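Local coordinates for inorganic polyphosphate/ATP-glucomannokinase (Arthrobacter sp., PDB 1WOQ), which phosphorylates glucose and mannose, drawing the phosphoryl group from either inorganic polyphosphate or ATP, as a bacterial sugar kinase of the ROK family, at residues G27-K32 with A250-A255. Sequence-based numbering, arbitrary orientation.
Sequences GIVDLK and AGIVGA
V29 on the strand and I252 on the helix meet methyl to methyl, CG2 of V29 lying 3.6 Å from CG2 of I252, and this is the tight end of a contact made by apolar side chains. CG2 of I252 stands anti to the backbone N of its own residue, and that turn carries it over the strand backbone as well, 3.7 Å from the N of G27. With no side chain on G27, the isoleucine can settle against the main chain itself; its CD1 follows, 3.9 Å from the same N. Packing slackens toward V253, whose CG1 comes no nearer than 4.3 Å to CG1 of V29. Past the buried D30 the chain leaves the strand and reaches solvent at L31 and K32; D30 OD1 accepts from the N of K32 at 2.7 Å, an Asx turn. The axes of strand segment 27-30 and helix segment 250-255 pass 8.5 Å apart at -57°. The C-terminal helix thus covers one face of the N-terminal sheet, in the N-terminal lobe of the actin-like ATPase fold; the side chain of I252 lies about 14 Å from the bound beta-D-glucopyranose. L36 of the adjacent strand 35-44 touches both I252 and V253, while A130 and Y134 of helix 123-134 pack against V253.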
ATOM      1  N   GLY A  27     -12.793  -2.591  -3.964  1.00 15.88           N
ATOM      2  CA  GLY A  27     -13.378  -3.912  -4.029  1.00 15.23           C
ATOM      3  C   GLY A  27     -14.146  -4.188  -2.758  1.00 16.77           C
ATOM      4  O   GLY A  27     -13.929  -3.531  -1.741  1.00 13.66           O
ATOM      5  N   ILE A  28     -15.063  -5.146  -2.828  1.00 15.13           N
ATOM      6  CA  ILE A  28     -15.851  -5.546  -1.672  1.00 15.80           C
ATOM      7  C   ILE A  28     -15.046  -6.705  -1.103  1.00 15.52           C
ATOM      8  O   ILE A  28     -14.841  -7.717  -1.773  1.00 15.90           O
ATOM      9  CB  ILE A  28     -17.264  -5.994  -2.106  1.00 15.86           C
ATOM     10  CG1 ILE A  28     -18.017  -4.782  -2.668  1.00 16.54           C
ATOM     11  CG2 ILE A  28     -18.021  -6.595  -0.926  1.00 14.68           C
ATOM     12  CD1 ILE A  28     -19.322  -5.124  -3.369  1.00 17.74           C
ATOM     13  N   VAL A  29     -14.569  -6.536   0.125  1.00 16.33           N
ATOM     14  CA  VAL A  29     -13.721  -7.537   0.753  1.00 17.66           C
ATOM     15  C   VAL A  29     -14.393  -8.457   1.758  1.00 18.58           C
ATOM     16  O   VAL A  29     -15.077  -8.008   2.678  1.00 17.49           O
ATOM     17  CB  VAL A  29     -12.522  -6.854   1.455  1.00 17.21           C
ATOM     18  CG1 VAL A  29     -11.564  -7.900   2.013  1.00 18.37           C
ATOM     19  CG2 VAL A  29     -11.796  -5.940   0.472  1.00 17.36           C
ATOM     20  N   ASP A  30     -14.183  -9.753   1.557  1.00 21.18           N
ATOM     21  CA  ASP A  30     -14.698 -10.785   2.449  1.00 24.14           C
ATOM     22  C   ASP A  30     -13.518 -11.057   3.379  1.00 24.00           C
ATOM     23  O   ASP A  30     -12.551 -11.707   2.981  1.00 24.71           O
ATOM     24  CB  ASP A  30     -15.033 -12.049   1.660  1.00 27.56           C
ATOM     25  CG  ASP A  30     -15.550 -13.169   2.544  1.00 31.07           C
ATOM     26  OD1 ASP A  30     -14.972 -13.387   3.629  1.00 33.14           O
ATOM     27  OD2 ASP A  30     -16.527 -13.836   2.151  1.00 34.14           O
ATOM     28  N   LEU A  31     -13.589 -10.547   4.604  1.00 24.13           N
ATOM     29  CA  LEU A  31     -12.497 -10.719   5.551  1.00 25.98           C
ATOM     30  C   LEU A  31     -12.285 -12.154   6.021  1.00 28.46           C
ATOM     31  O   LEU A  31     -11.268 -12.466   6.640  1.00 27.57           O
ATOM     32  CB  LEU A  31     -12.686  -9.783   6.748  1.00 26.64           C
ATOM     33  CG  LEU A  31     -12.428  -8.306   6.406  1.00 29.04           C
ATOM     34  CD1 LEU A  31     -12.660  -7.430   7.622  1.00 30.12           C
ATOM     35  CD2 LEU A  31     -10.999  -8.147   5.906  1.00 29.16           C
ATOM     36  N   LYS A  32     -13.234 -13.029   5.716  1.00 30.32           N
ATOM     37  CA  LYS A  32     -13.101 -14.426   6.105  1.00 33.18           C
ATOM     38  C   LYS A  32     -12.119 -15.147   5.189  1.00 33.81           C
ATOM     39  O   LYS A  32     -11.397 -16.042   5.627  1.00 34.79           O
ATOM     40  CB  LYS A  32     -14.465 -15.121   6.068  1.00 35.74           C
ATOM     41  CG  LYS A  32     -15.222 -15.067   7.388  1.00 40.13           C
ATOM     42  CD  LYS A  32     -15.356 -13.648   7.918  1.00 43.18           C
ATOM     43  CE  LYS A  32     -15.986 -13.637   9.305  1.00 45.22           C
ATOM     44  NZ  LYS A  32     -16.108 -12.254   9.850  1.00 46.79           N
ATOM     45  N   ALA A 250      -3.776  -5.954  -2.675  1.00 16.45           N
ATOM     46  CA  ALA A 250      -3.202  -5.801  -1.339  1.00 16.55           C
ATOM     47  C   ALA A 250      -3.703  -4.577  -0.568  1.00 14.99           C
ATOM     48  O   ALA A 250      -4.042  -4.679   0.610  1.00 14.80           O
ATOM     49  CB  ALA A 250      -1.675  -5.767  -1.430  1.00 18.94           C
ATOM     50  N   GLY A 251      -3.739  -3.426  -1.231  1.00 16.67           N
ATOM     51  CA  GLY A 251      -4.197  -2.207  -0.577  1.00 14.49           C
ATOM     52  C   GLY A 251      -5.672  -2.261  -0.225  1.00 15.82           C
ATOM     53  O   GLY A 251      -6.082  -1.869   0.869  1.00 14.47           O
ATOM     54  N   ILE A 252      -6.476  -2.741  -1.166  1.00 14.10           N
ATOM     55  CA  ILE A 252      -7.913  -2.868  -0.960  1.00 15.27           C
ATOM     56  C   ILE A 252      -8.212  -3.753   0.253  1.00 14.46           C
ATOM     57  O   ILE A 252      -8.982  -3.381   1.147  1.00 13.27           O
ATOM     58  CB  ILE A 252      -8.583  -3.480  -2.211  1.00 14.22           C
ATOM     59  CG1 ILE A 252      -8.558  -2.459  -3.353  1.00 15.13           C
ATOM     60  CG2 ILE A 252     -10.013  -3.925  -1.884  1.00 13.77           C
ATOM     61  CD1 ILE A 252      -8.974  -3.019  -4.696  1.00 15.21           C
ATOM     62  N   VAL A 253      -7.595  -4.928   0.281  1.00 13.95           N
ATOM     63  CA  VAL A 253      -7.809  -5.862   1.377  1.00 13.47           C
ATOM     64  C   VAL A 253      -7.295  -5.291   2.690  1.00 13.22           C
ATOM     65  O   VAL A 253      -7.985  -5.341   3.701  1.00 14.30           O
ATOM     66  CB  VAL A 253      -7.124  -7.216   1.088  1.00 14.75           C
ATOM     67  CG1 VAL A 253      -7.250  -8.145   2.293  1.00 16.95           C
ATOM     68  CG2 VAL A 253      -7.766  -7.852  -0.134  1.00 17.37           C
ATOM     69  N   GLY A 254      -6.091  -4.725   2.664  1.00 12.79           N
ATOM     70  CA  GLY A 254      -5.526  -4.152   3.872  1.00 13.48           C
ATOM     71  C   GLY A 254      -6.369  -3.028   4.453  1.00 13.80           C
ATOM     72  O   GLY A 254      -6.450  -2.867   5.668  1.00 13.98           O
ATOM     73  N   ALA A 255      -6.996  -2.238   3.585  1.00 14.20           N
ATOM     74  CA  ALA A 255      -7.833  -1.134   4.043  1.00 14.41           C
ATOM     75  C   ALA A 255      -9.041  -1.675   4.803  1.00 15.03           C
ATOM     76  O   ALA A 255      -9.462  -1.098   5.804  1.00 14.59           O
ATOM     77  CB  ALA A 255      -8.292  -0.294   2.855  1.00 14.48           C
TER